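FAD-binding PCMH-type domain-containing protein (Gibberella zeae, PDB 6YJO) probably oxidises oligosaccharides with an FAD cofactor covalently attached at two points, as a fungal member of the oxygen-dependent FAD-linked oxidoreductase family. Local coordinates at residues G221-I226 against Q499-A504; T285-Y290 against N325-G330; F368-M371 against R377-W380; N36-S41 against V85-Q90. All coordinates share one frame; numbering follows the deposited sequence.

In the fold
Starting from the N terminus, contact 4 comes first: it closes a loop of 43 residues by tying helix 32-41 to helix 78-90 in the FAD-binding part of the chain. Contact 1 opens only afterwards, at 221-226, and shuts near the C terminus, enclosing 272 residues and bringing the chain end back to the turn beside the FAD adenine. Nested inside that long loop, one after the other, are contact 2 and contact 3, neither crossing any other. Contact 2 joins strand 283-290 to the end of helix 320-326, and contact 3 a helix end to the start of strand 380-386 in the same antiparallel sheet. Contacts 1 and 4 touch; contacts 2 and 4 lie on opposite sides of the chain's centre.

Contact 1: residues G221-I226 against Q499-A504; sequences GSSFGI and QGIRPA. With FAD (flavin-adenine dinucleotide), chain C.
A serine hydroxyl receives the main-chain N-H of the C-terminal segment: Ile-501 N donates to Ser-223 OG over 2.9 Å, with a bent N-H...O angle of 146°. The hydroxyl lies well off a staggered position (chi1 -102°). The same oxygen, Ser-223 OG, comes within 3.5 Å of Gly-500 CA, so the backbone of 500-501 is laid directly against it. Ile-501 adds an apolar flank, its CB 3.8 Å from Ser-223 OG, while its CG1 approaches Phe-224 CE1 obliquely at 4.4 Å, a loose touch. Phe-224 also packs on Leu-482 and Leu-485 of helix 479-489; from that helix Lys-486 NZ is hydrogen-bonded to Ser-223 O, and Lys-486 lies against Ile-501.

Residues 221-223 form a short 3-10 turn between helix 211-220 and strand 226-236 of the FAD-binding fold, and 499-504 follows helix 479-489 near the C terminus, in the berberine-like part of the chain. The turn thus has two sides: Ser-223 and Phe-224 touch the chain end, whereas Ser-222, Gly-225 and Ile-226 line the FAD pocket. Ser-222 CB lies 3.5 Å from O3B of the adenosine ribose of FAD, and Gly-225 O comes within 3.3 Å of the adenine carbon C2A. Further along, Ile-226 CA is 3.8 Å from adenine N1A. Ser-222 OG turns to His-173 NE2 for a hydrogen bond.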
loop_
_atom_site.group_PDB
_atom_site.type_symbol
_atom_site.label_atom_id
_atom_site.label_comp_id
_atom_site.label_asym_id
_atom_site.label_seq_id
_atom_site.Cartn_x
_atom_site.Cartn_y
_atom_site.Cartn_z
ATOM N N GLY A 221 -11.210 -2.312 1.869
ATOM C CA GLY A 221 -11.786 -3.607 2.200
ATOM C C GLY A 221 -11.361 -4.169 3.538
ATOM O O GLY A 221 -11.963 -5.147 3.990
ATOM N N SER A 222 -10.346 -3.583 4.177
ATOM C CA SER A 222 -9.918 -4.056 5.491
ATOM C C SER A 222 -11.017 -3.941 6.538
ATOM O O SER A 222 -10.951 -4.616 7.571
ATOM C CB SER A 222 -8.688 -3.268 5.961
ATOM O OG SER A 222 -8.922 -1.870 5.901
ATOM N N SER A 223 -12.028 -3.111 6.291
ATOM C CA SER A 223 -13.059 -2.800 7.270
ATOM C C SER A 223 -14.342 -3.605 7.092
ATOM O O SER A 223 -15.289 -3.404 7.860
ATOM C CB SER A 223 -13.392 -1.307 7.202
ATOM O OG SER A 223 -12.771 -0.590 8.253
ATOM N N PHE A 224 -14.403 -4.515 6.113
ATOM C CA PHE A 224 -15.666 -5.135 5.733
ATOM C C PHE A 224 -15.682 -6.655 5.779
ATOM O O PHE A 224 -16.762 -7.241 5.647
ATOM C CB PHE A 224 -16.064 -4.686 4.320
ATOM C CG PHE A 224 -16.365 -3.224 4.225
ATOM C CD1 PHE A 224 -15.348 -2.310 4.012
ATOM C CD2 PHE A 224 -17.660 -2.761 4.373
ATOM C CE1 PHE A 224 -15.618 -0.960 3.936
ATOM C CE2 PHE A 224 -17.938 -1.413 4.298
ATOM C CZ PHE A 224 -16.917 -0.510 4.078
ATOM N N GLY A 225 -14.544 -7.311 5.951
ATOM C CA GLY A 225 -14.550 -8.758 6.024
ATOM C C GLY A 225 -13.149 -9.314 5.919
ATOM O O GLY A 225 -12.171 -8.584 5.746
ATOM N N ILE A 226 -13.076 -10.638 6.026
ATOM C CA ILE A 226 -11.818 -11.371 5.946
ATOM C C ILE A 226 -11.759 -12.002 4.559
ATOM O O ILE A 226 -12.422 -13.009 4.289
ATOM C CB ILE A 226 -11.697 -12.426 7.049
ATOM C CG1 ILE A 226 -12.023 -11.826 8.417
ATOM C CG2 ILE A 226 -10.286 -13.013 7.063
ATOM C CD1 ILE A 226 -10.932 -10.926 8.967
ATOM N N GLN A 499 -8.043 3.304 12.441
ATOM C CA GLN A 499 -8.474 4.177 11.354
ATOM C C GLN A 499 -9.468 3.483 10.431
ATOM O O GLN A 499 -9.547 3.795 9.241
ATOM C CB GLN A 499 -7.260 4.681 10.580
ATOM C CG GLN A 499 -6.469 5.703 11.375
ATOM C CD GLN A 499 -5.082 5.972 10.824
ATOM O OE1 GLN A 499 -4.773 5.639 9.679
ATOM N NE2 GLN A 499 -4.233 6.581 11.646
ATOM N N GLY A 500 -10.258 2.561 10.982
ATOM C CA GLY A 500 -11.213 1.830 10.182
ATOM C C GLY A 500 -12.491 2.611 9.952
ATOM O O GLY A 500 -12.773 3.608 10.615
ATOM N N ILE A 501 -13.268 2.155 8.971
ATOM C CA ILE A 501 -14.567 2.762 8.715
ATOM C C ILE A 501 -15.494 2.475 9.889
ATOM O O ILE A 501 -15.698 1.317 10.277
ATOM C CB ILE A 501 -15.161 2.236 7.399
ATOM C CG1 ILE A 501 -14.198 2.478 6.229
ATOM C CG2 ILE A 501 -16.520 2.880 7.135
ATOM C CD1 ILE A 501 -13.730 3.910 6.076
ATOM N N ARG A 502 -16.065 3.532 10.459
ATOM C CA ARG A 502 -16.999 3.414 11.573
ATOM C C ARG A 502 -18.424 3.315 11.045
ATOM O O ARG A 502 -18.808 4.106 10.176
ATOM C CB ARG A 502 -16.879 4.615 12.500
ATOM C CG ARG A 502 -15.482 4.812 13.070
ATOM C CD ARG A 502 -15.169 3.772 14.138
ATOM N NE ARG A 502 -13.902 4.044 14.821
ATOM C CZ ARG A 502 -12.826 3.259 14.788
ATOM N NH1 ARG A 502 -12.826 2.117 14.108
ATOM N NH2 ARG A 502 -11.735 3.620 15.454
ATOM N N PRO A 503 -19.239 2.377 11.531
ATOM C CA PRO A 503 -20.606 2.263 11.012
ATOM C C PRO A 503 -21.418 3.515 11.290
ATOM O O PRO A 503 -21.241 4.188 12.308
ATOM C CB PRO A 503 -21.176 1.056 11.767
ATOM C CG PRO A 503 -20.371 0.977 13.025
ATOM C CD PRO A 503 -18.983 1.422 12.622
ATOM N N ALA A 504 -22.313 3.830 10.358
ATOM C CA ALA A 504 -23.245 4.925 10.571
ATOM C C ALA A 504 -24.277 4.522 11.618
ATOM O O ALA A 504 -24.851 3.429 11.554
ATOM C CB ALA A 504 -23.919 5.309 9.255
HETATM P PA FAD C . -1.061 -6.384 6.975
HETATM O O1A FAD C . -0.636 -5.733 8.237
HETATM O O2A FAD C . -1.146 -7.917 7.055
HETATM O O5B FAD C . -2.430 -5.788 6.470
HETATM C C5B FAD C . -2.644 -4.363 6.392
HETATM C C4B FAD C . -4.122 -4.082 6.424
HETATM O O4B FAD C . -4.811 -5.039 5.581
HETATM C C3B FAD C . -4.763 -4.200 7.803
HETATM O O3B FAD C . -5.832 -3.272 7.947
HETATM C C2B FAD C . -5.258 -5.645 7.806
HETATM O O2B FAD C . -6.334 -5.841 8.712
HETATM C C1B FAD C . -5.729 -5.784 6.360
HETATM N N9A FAD C . -5.766 -7.160 5.874
HETATM C C8A FAD C . -4.712 -8.024 5.713
HETATM N N7A FAD C . -5.051 -9.208 5.265
HETATM C C5A FAD C . -6.432 -9.120 5.121
HETATM C C6A FAD C . -7.396 -10.043 4.683
HETATM N N6A FAD C . -7.119 -11.290 4.293
HETATM N N1A FAD C . -8.684 -9.633 4.662
HETATM C C2A FAD C . -8.970 -8.388 5.049
HETATM N N3A FAD C . -8.145 -7.432 5.479
HETATM C C4A FAD C . -6.877 -7.866 5.495
HETATM N N1 FAD C . 2.719 0.346 -0.701
HETATM C C2 FAD C . 2.674 0.828 -1.978
HETATM O O2 FAD C . 1.636 1.301 -2.456
HETATM N N3 FAD C . 3.813 0.791 -2.767
HETATM C C4 FAD C . 5.047 0.299 -2.388
HETATM O O4 FAD C . 5.992 0.317 -3.175
HETATM C C4X FAD C . 5.082 -0.210 -1.031
HETATM N N5 FAD C . 6.208 -0.695 -0.588
HETATM C C5X FAD C . 6.237 -1.186 0.708
HETATM C C6 FAD C . 7.432 -1.682 1.216
HETATM C C7 FAD C . 7.511 -2.212 2.497
HETATM C C7M FAD C . 8.823 -2.760 2.993
HETATM C C8 FAD C . 6.376 -2.181 3.326
HETATM C C8M FAD C . 6.417 -2.734 4.724
HETATM C C9 FAD C . 5.181 -1.663 2.832
HETATM C C9A FAD C . 5.107 -1.164 1.538
HETATM N N10 FAD C . 3.910 -0.641 1.011
HETATM C C10 FAD C . 3.864 -0.145 -0.265
HETATM C "C1'" FAD C . 2.700 -0.559 1.839
HETATM C "C2'" FAD C . 1.753 -1.736 1.668
HETATM O "O2'" FAD C . 1.015 -1.595 0.455
HETATM C "C3'" FAD C . 0.777 -1.749 2.845
HETATM O "O3'" FAD C . 1.538 -1.768 4.048
HETATM C "C4'" FAD C . -0.183 -2.937 2.861
HETATM O "O4'" FAD C . -1.492 -2.504 3.230
HETATM C "C5'" FAD C . 0.292 -4.003 3.820
HETATM O "O5'" FAD C . -0.412 -5.230 3.550
HETATM P P FAD C . -0.031 -6.552 4.299
HETATM O O1P FAD C . -1.138 -7.592 4.102
HETATM O O2P FAD C . 1.342 -6.961 3.911
HETATM O O3P FAD C . -0.039 -6.030 5.815
#

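Contact 2: residues T285-Y290 against N325-G330; sequences TIQGVY and NKYANG
The polar link is a hydrogen bond from Tyr-327 OH to the main-chain oxygen Gly-288 O, 2.9 Å long. The phenol meets the carbonyl at a C=O...O angle of 121°, tilted 31° out of its plane; Gly-288 O itself lies at the edge of the ring, near the ring plane. Gln-287 contributes no polar bond here: its NE2 is hydrogen-bonded to Gln-276 OE1 on the adjoining strand.

The apolar part belongs mainly to Val-289, whose CG2 meets the ring obliquely, 3.5 Å from Tyr-327 CE2 and 4.0 Å from Tyr-327 CD2. The first torsion of the valine sets this methyl beside the backbone N, from where it reaches the ring, and the valine and tyrosine side chains run past each other in opposite directions. Gln-287 CB adds a light contact at 3.8 Å from Tyr-327 OH. Phe-178 meets the tyrosine ring with planes about 50° apart, and also touches Val-289.

Tyr-327 is the first residue to leave helical geometry after helix 320-326, and its side chain is about 8 Å from the FAD and about 4 Å from that of Ser-161, which binds FAD. Strand 283-290 runs between strands 242-248 and 273-280 in the antiparallel sheet, where Ile-286 and Tyr-290 pack on helix 294-308. Lys-326 and Tyr-327 touch Pro-243 of strand 242-248, placing the helix end over this part of the sheet.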
loop_
_atom_site.group_PDB
_atom_site.type_symbol
_atom_site.label_atom_id
_atom_site.label_comp_id
_atom_site.label_asym_id
_atom_site.label_seq_id
_atom_site.Cartn_x
_atom_site.Cartn_y
_atom_site.Cartn_z
ATOM N N THR A 285 17.650 11.549 -5.671
ATOM C CA THR A 285 17.822 10.544 -6.719
ATOM C C THR A 285 16.488 10.356 -7.425
ATOM O O THR A 285 15.542 9.834 -6.829
ATOM C CB THR A 285 18.316 9.215 -6.152
ATOM O OG1 THR A 285 19.594 9.394 -5.527
ATOM C CG2 THR A 285 18.437 8.174 -7.264
ATOM N N ILE A 286 16.416 10.767 -8.688
ATOM C CA ILE A 286 15.269 10.449 -9.533
ATOM C C ILE A 286 15.488 9.058 -10.114
ATOM O O ILE A 286 16.491 8.809 -10.790
ATOM C CB ILE A 286 15.080 11.497 -10.638
ATOM C CG1 ILE A 286 14.631 12.827 -10.027
ATOM C CG2 ILE A 286 14.045 11.021 -11.660
ATOM C CD1 ILE A 286 14.578 13.972 -11.011
ATOM N N GLN A 287 14.553 8.150 -9.846
ATOM C CA GLN A 287 14.678 6.754 -10.236
ATOM C C GLN A 287 13.316 6.229 -10.671
ATOM O O GLN A 287 12.282 6.626 -10.127
ATOM C CB GLN A 287 15.223 5.912 -9.076
ATOM C CG GLN A 287 14.287 5.848 -7.862
ATOM C CD GLN A 287 14.979 5.369 -6.598
ATOM O OE1 GLN A 287 16.204 5.287 -6.542
ATOM N NE2 GLN A 287 14.192 5.051 -5.574
ATOM N N GLY A 288 13.322 5.313 -11.631
ATOM C CA GLY A 288 12.078 4.758 -12.124
ATOM C C GLY A 288 12.308 3.606 -13.074
ATOM O O GLY A 288 13.380 2.997 -13.085
ATOM N N VAL A 289 11.279 3.309 -13.873
ATOM C CA VAL A 289 11.305 2.196 -14.816
ATOM C C VAL A 289 10.619 2.628 -16.106
ATOM O O VAL A 289 9.514 3.180 -16.074
ATOM C CB VAL A 289 10.615 0.938 -14.252
ATOM C CG1 VAL A 289 10.539 -0.141 -15.332
ATOM C CG2 VAL A 289 11.342 0.421 -13.015
ATOM N N TYR A 290 11.269 2.369 -17.237
ATOM C CA TYR A 290 10.697 2.602 -18.558
ATOM C C TYR A 290 10.565 1.260 -19.264
ATOM O O TYR A 290 11.570 0.586 -19.516
ATOM C CB TYR A 290 11.568 3.556 -19.380
ATOM C CG TYR A 290 10.981 3.910 -20.727
ATOM C CD1 TYR A 290 10.053 4.937 -20.852
ATOM C CD2 TYR A 290 11.353 3.219 -21.879
ATOM C CE1 TYR A 290 9.511 5.263 -22.081
ATOM C CE2 TYR A 290 10.818 3.542 -23.115
ATOM C CZ TYR A 290 9.899 4.564 -23.211
ATOM O OH TYR A 290 9.357 4.890 -24.434
ATOM N N ASN A 325 13.762 -7.407 -8.968
ATOM C CA ASN A 325 14.860 -7.684 -8.047
ATOM C C ASN A 325 15.709 -6.445 -7.790
ATOM O O ASN A 325 16.208 -6.261 -6.675
ATOM C CB ASN A 325 15.734 -8.813 -8.590
ATOM C CG ASN A 325 15.238 -10.184 -8.174
ATOM O OD1 ASN A 325 15.186 -10.500 -6.985
ATOM N ND2 ASN A 325 14.894 -11.015 -9.153
ATOM N N LYS A 326 15.883 -5.582 -8.793
ATOM C CA LYS A 326 16.722 -4.403 -8.600
ATOM C C LYS A 326 16.094 -3.427 -7.617
ATOM O O LYS A 326 16.812 -2.677 -6.946
ATOM C CB LYS A 326 16.978 -3.704 -9.935
ATOM C CG LYS A 326 17.788 -2.415 -9.804
ATOM C CD LYS A 326 18.638 -2.141 -11.047
ATOM C CE LYS A 326 19.464 -0.867 -10.892
ATOM N NZ LYS A 326 18.613 0.343 -10.700
ATOM N N TYR A 327 14.765 -3.426 -7.513
ATOM C CA TYR A 327 14.048 -2.522 -6.629
ATOM C C TYR A 327 13.459 -3.237 -5.418
ATOM O O TYR A 327 12.701 -2.625 -4.658
ATOM C CB TYR A 327 12.948 -1.793 -7.409
ATOM C CG TYR A 327 13.453 -0.659 -8.267
ATOM C CD1 TYR A 327 14.082 0.441 -7.697
ATOM C CD2 TYR A 327 13.285 -0.676 -9.646
ATOM C CE1 TYR A 327 14.540 1.479 -8.475
ATOM C CE2 TYR A 327 13.737 0.363 -10.435
ATOM C CZ TYR A 327 14.365 1.436 -9.843
ATOM O OH TYR A 327 14.820 2.479 -10.610
ATOM N N ALA A 328 13.796 -4.513 -5.213
ATOM C CA ALA A 328 13.364 -5.257 -4.037
ATOM C C ALA A 328 14.161 -4.914 -2.784
ATOM O O ALA A 328 13.798 -5.376 -1.695
ATOM C CB ALA A 328 13.471 -6.759 -4.296
ATOM N N ASN A 329 15.236 -4.135 -2.904
ATOM C CA ASN A 329 16.005 -3.670 -1.748
ATOM C C ASN A 329 16.667 -4.842 -1.021
ATOM O O ASN A 329 16.602 -4.961 0.204
ATOM C CB ASN A 329 15.116 -2.865 -0.793
ATOM C CG ASN A 329 15.915 -2.045 0.208
ATOM O OD1 ASN A 329 16.930 -1.438 -0.139
ATOM N ND2 ASN A 329 15.453 -2.017 1.459
ATOM N N GLY A 330 17.322 -5.714 -1.792
ATOM C CA GLY A 330 18.037 -6.846 -1.240
ATOM C C GLY A 330 17.191 -8.056 -0.898
ATOM O O GLY A 330 17.756 -9.123 -0.619
#

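Contact 3: residues F368-M371 against R377-W380; sequences FDNM and RHTW
Arg-377 meets Asn-370 through its main chain, its O accepting a weak hydrogen bond from Asn-370 ND2 at 3.4 Å. Arg-377 O also lies 3.1 Å from Asn-370 OD1, two acceptors that do not bond. The guanidinium leads away, with NE in a salt bridge to Asp-423 and NH2 bonded to Asn-426 O. At His-378 the imidazole edge turns to the helix: NE2 donates to Asn-370 O over 3.0 Å, the oxygen lying almost in the ring plane. This ties down a carbonyl in the last turn of helix 357-371.

Trp-380 NE1 donates to Asn-370 OD1 over 3.0 Å. Its approach is from above the amide carbonyl plane, 49° out of it, with the amide and indole planes 71° apart. Asn-370 is thus held at main chain and side chain alike, its CG directed to the loop by chi1 of -177°. Met-371 CG reaches the edge of the indole, 3.8 Å from Trp-380 CZ2, the side chains crossing at about a right angle.

The contact closes the short connection from helix 357-371 into strand 380-386. Helix 431-446 supplies Phe-441, which meets the Trp-380 ring edge-to-face and also touches Asn-370, while Phe-368 packs on helix 252-268.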
loop_
_atom_site.group_PDB
_atom_site.type_symbol
_atom_site.label_atom_id
_atom_site.label_comp_id
_atom_site.label_asym_id
_atom_site.label_seq_id
_atom_site.Cartn_x
_atom_site.Cartn_y
_atom_site.Cartn_z
ATOM N N PHE A 368 15.223 22.099 3.432
ATOM C CA PHE A 368 16.622 22.512 3.464
ATOM C C PHE A 368 16.949 23.236 4.760
ATOM O O PHE A 368 18.109 23.244 5.189
ATOM C CB PHE A 368 16.944 23.379 2.246
ATOM C CG PHE A 368 17.292 22.577 1.024
ATOM C CD1 PHE A 368 18.608 22.240 0.755
ATOM C CD2 PHE A 368 16.302 22.137 0.162
ATOM C CE1 PHE A 368 18.933 21.492 -0.358
ATOM C CE2 PHE A 368 16.621 21.386 -0.954
ATOM C CZ PHE A 368 17.939 21.064 -1.214
ATOM N N ASP A 369 15.945 23.836 5.401
ATOM C CA ASP A 369 16.113 24.290 6.777
ATOM C C ASP A 369 16.590 23.144 7.660
ATOM O O ASP A 369 17.560 23.279 8.414
ATOM C CB ASP A 369 14.792 24.859 7.296
ATOM C CG ASP A 369 14.993 25.960 8.310
ATOM O OD1 ASP A 369 15.194 27.122 7.893
ATOM O OD2 ASP A 369 14.941 25.667 9.525
ATOM N N ASN A 370 15.917 21.999 7.558
ATOM C CA ASN A 370 16.318 20.812 8.305
ATOM C C ASN A 370 17.642 20.255 7.794
ATOM O O ASN A 370 18.523 19.898 8.586
ATOM C CB ASN A 370 15.217 19.755 8.213
ATOM C CG ASN A 370 15.523 18.516 9.024
ATOM O OD1 ASN A 370 16.275 17.644 8.590
ATOM N ND2 ASN A 370 14.933 18.425 10.209
ATOM N N MET A 371 17.801 20.170 6.470
ATOM C CA MET A 371 18.998 19.546 5.905
ATOM C C MET A 371 20.272 20.273 6.327
ATOM O O MET A 371 21.301 19.638 6.584
ATOM C CB MET A 371 18.901 19.494 4.376
ATOM C CG MET A 371 18.138 18.297 3.827
ATOM S SD MET A 371 18.081 18.287 2.024
ATOM C CE MET A 371 16.786 19.474 1.724
ATOM N N ARG A 377 16.988 16.434 13.252
ATOM C CA ARG A 377 16.810 15.017 12.958
ATOM C C ARG A 377 16.998 14.782 11.464
ATOM O O ARG A 377 16.288 15.375 10.642
ATOM C CB ARG A 377 15.421 14.574 13.414
ATOM C CG ARG A 377 15.257 13.083 13.693
ATOM C CD ARG A 377 13.856 12.814 14.238
ATOM N NE ARG A 377 13.506 11.397 14.308
ATOM C CZ ARG A 377 13.644 10.628 15.387
ATOM N NH1 ARG A 377 14.150 11.117 16.510
ATOM N NH2 ARG A 377 13.277 9.355 15.336
ATOM N N HIS A 378 17.959 13.927 11.111
ATOM C CA HIS A 378 18.292 13.635 9.721
ATOM C C HIS A 378 18.008 12.189 9.340
ATOM O O HIS A 378 18.546 11.700 8.343
ATOM C CB HIS A 378 19.764 13.950 9.461
ATOM C CG HIS A 378 20.093 15.405 9.540
ATOM N ND1 HIS A 378 21.313 15.867 9.984
ATOM C CD2 HIS A 378 19.367 16.501 9.219
ATOM C CE1 HIS A 378 21.322 17.187 9.939
ATOM N NE2 HIS A 378 20.153 17.596 9.480
ATOM N N THR A 379 17.178 11.497 10.109
ATOM C CA THR A 379 16.947 10.065 9.920
ATOM C C THR A 379 15.654 9.827 9.148
ATOM O O THR A 379 14.818 9.000 9.517
ATOM C CB THR A 379 16.934 9.360 11.275
ATOM O OG1 THR A 379 16.882 7.939 11.080
ATOM C CG2 THR A 379 15.749 9.819 12.127
ATOM N N TRP A 380 15.495 10.561 8.044
ATOM C CA TRP A 380 14.268 10.569 7.263
ATOM C C TRP A 380 14.604 10.447 5.783
ATOM O O TRP A 380 15.767 10.529 5.376
ATOM C CB TRP A 380 13.459 11.851 7.512
ATOM C CG TRP A 380 14.254 13.109 7.280
ATOM C CD1 TRP A 380 14.907 13.848 8.222
ATOM C CD2 TRP A 380 14.486 13.766 6.024
ATOM N NE1 TRP A 380 15.530 14.924 7.635
ATOM C CE2 TRP A 380 15.289 14.897 6.287
ATOM C CE3 TRP A 380 14.095 13.509 4.705
ATOM C CZ2 TRP A 380 15.706 15.768 5.281
ATOM C CZ3 TRP A 380 14.511 14.377 3.707
ATOM C CH2 TRP A 380 15.308 15.492 4.002
#

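Contact 4: residues N36-S41 against V85-Q90; sequences NACLAS and VKCGDQ
Cys-38 is joined covalently to Cys-87, SG to SG at 2.0 Å, in a disulfide that bridges two helices. Its sulfur is anti to the backbone N (chi1 -176°), a setting that points it at helix 78-90, whereas Cys-87 SG lies beside its own backbone N. The C-S-S-C torsion of -88° is close to the relaxed right-angle value and of left-handed sense, with the two CB atoms, Cys-38 CB and Cys-87 CB, 3.9 Å apart. It is at this pair that the two segments come closest in the backbone, Cys-38 CA and Cys-87 CA being 5.9 Å apart.

Leu-39 follows with a lighter touch. Its CD2 branch rests 4.1 Å from Cys-87 CB, and Leu-39 N lies 3.6 Å from Cys-87 SG, which places the bridging sulfur against the leucine backbone. The leucine side chain also touches Tyr-46 and Ala-71 of strand 71-73, as Asn-36 does one turn earlier.

On helix 78-90, Val-85 points away from helix 32-41. Val-85 CG2 meets Ile-226 CG1 at 3.6 Å, and helix 78-90 thus lies between the N-terminal helix and the strand that begins beside the FAD adenine. The covalent bridge fixes helix 32-41 to this FAD-binding part, and the oxidised sulfurs are consistent with a protein made with a signal peptide and folded in the secretory pathway.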
loop_
_atom_site.group_PDB
_atom_site.type_symbol
_atom_site.label_atom_id
_atom_site.label_comp_id
_atom_site.label_asym_id
_atom_site.label_seq_id
_atom_site.Cartn_x
_atom_site.Cartn_y
_atom_site.Cartn_z
ATOM N N ASN A 36 -9.470 -19.833 22.238
ATOM C CA ASN A 36 -8.640 -20.961 21.823
ATOM C C ASN A 36 -9.390 -22.287 21.878
ATOM O O ASN A 36 -9.159 -23.172 21.048
ATOM C CB ASN A 36 -7.376 -21.041 22.685
ATOM C CG ASN A 36 -6.121 -20.642 21.925
ATOM O OD1 ASN A 36 -6.191 -20.008 20.869
ATOM N ND2 ASN A 36 -4.964 -21.013 22.461
ATOM N N ALA A 37 -10.283 -22.439 22.857
ATOM C CA ALA A 37 -11.099 -23.646 22.929
ATOM C C ALA A 37 -12.103 -23.695 21.785
ATOM O O ALA A 37 -12.193 -24.698 21.069
ATOM C CB ALA A 37 -11.809 -23.718 24.278
ATOM N N CYS A 38 -12.866 -22.614 21.597
ATOM C CA CYS A 38 -13.789 -22.534 20.469
ATOM C C CYS A 38 -13.083 -22.878 19.164
ATOM O O CYS A 38 -13.582 -23.681 18.367
ATOM C CB CYS A 38 -14.404 -21.134 20.393
ATOM S SG CYS A 38 -15.670 -20.911 19.098
ATOM N N LEU A 39 -11.909 -22.282 18.937
ATOM C CA LEU A 39 -11.171 -22.508 17.700
ATOM C C LEU A 39 -10.933 -23.994 17.463
ATOM O O LEU A 39 -11.166 -24.501 16.362
ATOM C CB LEU A 39 -9.847 -21.743 17.751
ATOM C CG LEU A 39 -9.952 -20.217 17.735
ATOM C CD1 LEU A 39 -8.637 -19.587 18.171
ATOM C CD2 LEU A 39 -10.354 -19.721 16.352
ATOM N N ALA A 40 -10.493 -24.717 18.497
ATOM C CA ALA A 40 -10.201 -26.139 18.344
ATOM C C ALA A 40 -11.455 -26.998 18.365
ATOM O O ALA A 40 -11.399 -28.153 17.935
ATOM C CB ALA A 40 -9.246 -26.611 19.438
ATOM N N SER A 41 -12.577 -26.470 18.865
ATOM C CA SER A 41 -13.848 -27.172 18.710
ATOM C C SER A 41 -14.270 -27.209 17.249
ATOM O O SER A 41 -14.896 -28.180 16.809
ATOM C CB SER A 41 -14.934 -26.506 19.559
ATOM O OG SER A 41 -16.153 -26.416 18.840
ATOM N N VAL A 85 -13.969 -16.640 12.304
ATOM C CA VAL A 85 -14.778 -15.431 12.416
ATOM C C VAL A 85 -16.001 -15.689 13.284
ATOM O O VAL A 85 -16.428 -14.806 14.037
ATOM C CB VAL A 85 -15.156 -14.923 11.010
ATOM C CG1 VAL A 85 -16.535 -14.267 11.003
ATOM C CG2 VAL A 85 -14.095 -13.949 10.502
ATOM N N LYS A 86 -16.583 -16.891 13.207
ATOM C CA LYS A 86 -17.704 -17.220 14.081
ATOM C C LYS A 86 -17.254 -17.335 15.534
ATOM O O LYS A 86 -17.950 -16.867 16.440
ATOM C CB LYS A 86 -18.373 -18.515 13.621
ATOM C CG LYS A 86 -19.324 -18.350 12.447
ATOM C CD LYS A 86 -19.985 -19.673 12.081
ATOM C CE LYS A 86 -19.962 -19.913 10.579
ATOM N NZ LYS A 86 -20.487 -21.261 10.214
ATOM N N CYS A 87 -16.098 -17.962 15.781
ATOM C CA CYS A 87 -15.568 -18.007 17.139
ATOM C C CYS A 87 -15.232 -16.615 17.658
ATOM O O CYS A 87 -15.126 -16.428 18.875
ATOM C CB CYS A 87 -14.325 -18.897 17.213
ATOM S SG CYS A 87 -14.666 -20.674 17.345
ATOM N N GLY A 88 -15.051 -15.640 16.766
ATOM C CA GLY A 88 -14.863 -14.260 17.175
ATOM C C GLY A 88 -16.165 -13.622 17.614
ATOM O O GLY A 88 -16.233 -12.987 18.671
ATOM N N ASP A 89 -17.214 -13.790 16.802
ATOM C CA ASP A 89 -18.526 -13.260 17.162
ATOM C C ASP A 89 -19.031 -13.861 18.468
ATOM O O ASP A 89 -19.704 -13.178 19.248
ATOM C CB ASP A 89 -19.529 -13.531 16.038
ATOM C CG ASP A 89 -20.860 -12.843 16.269
ATOM O OD1 ASP A 89 -20.907 -11.898 17.085
ATOM O OD2 ASP A 89 -21.863 -13.250 15.645
ATOM N N GLN A 90 -18.711 -15.131 18.727
ATOM C CA GLN A 90 -19.198 -15.808 19.926
ATOM C C GLN A 90 -18.646 -15.163 21.191
ATOM O O GLN A 90 -19.382 -14.961 22.162
ATOM C CB GLN A 90 -18.815 -17.290 19.869
ATOM C CG GLN A 90 -18.931 -18.042 21.193
ATOM C CD GLN A 90 -20.288 -17.890 21.841
ATOM O OE1 GLN A 90 -21.317 -17.874 21.166
ATOM N NE2 GLN A 90 -20.297 -17.776 23.165
#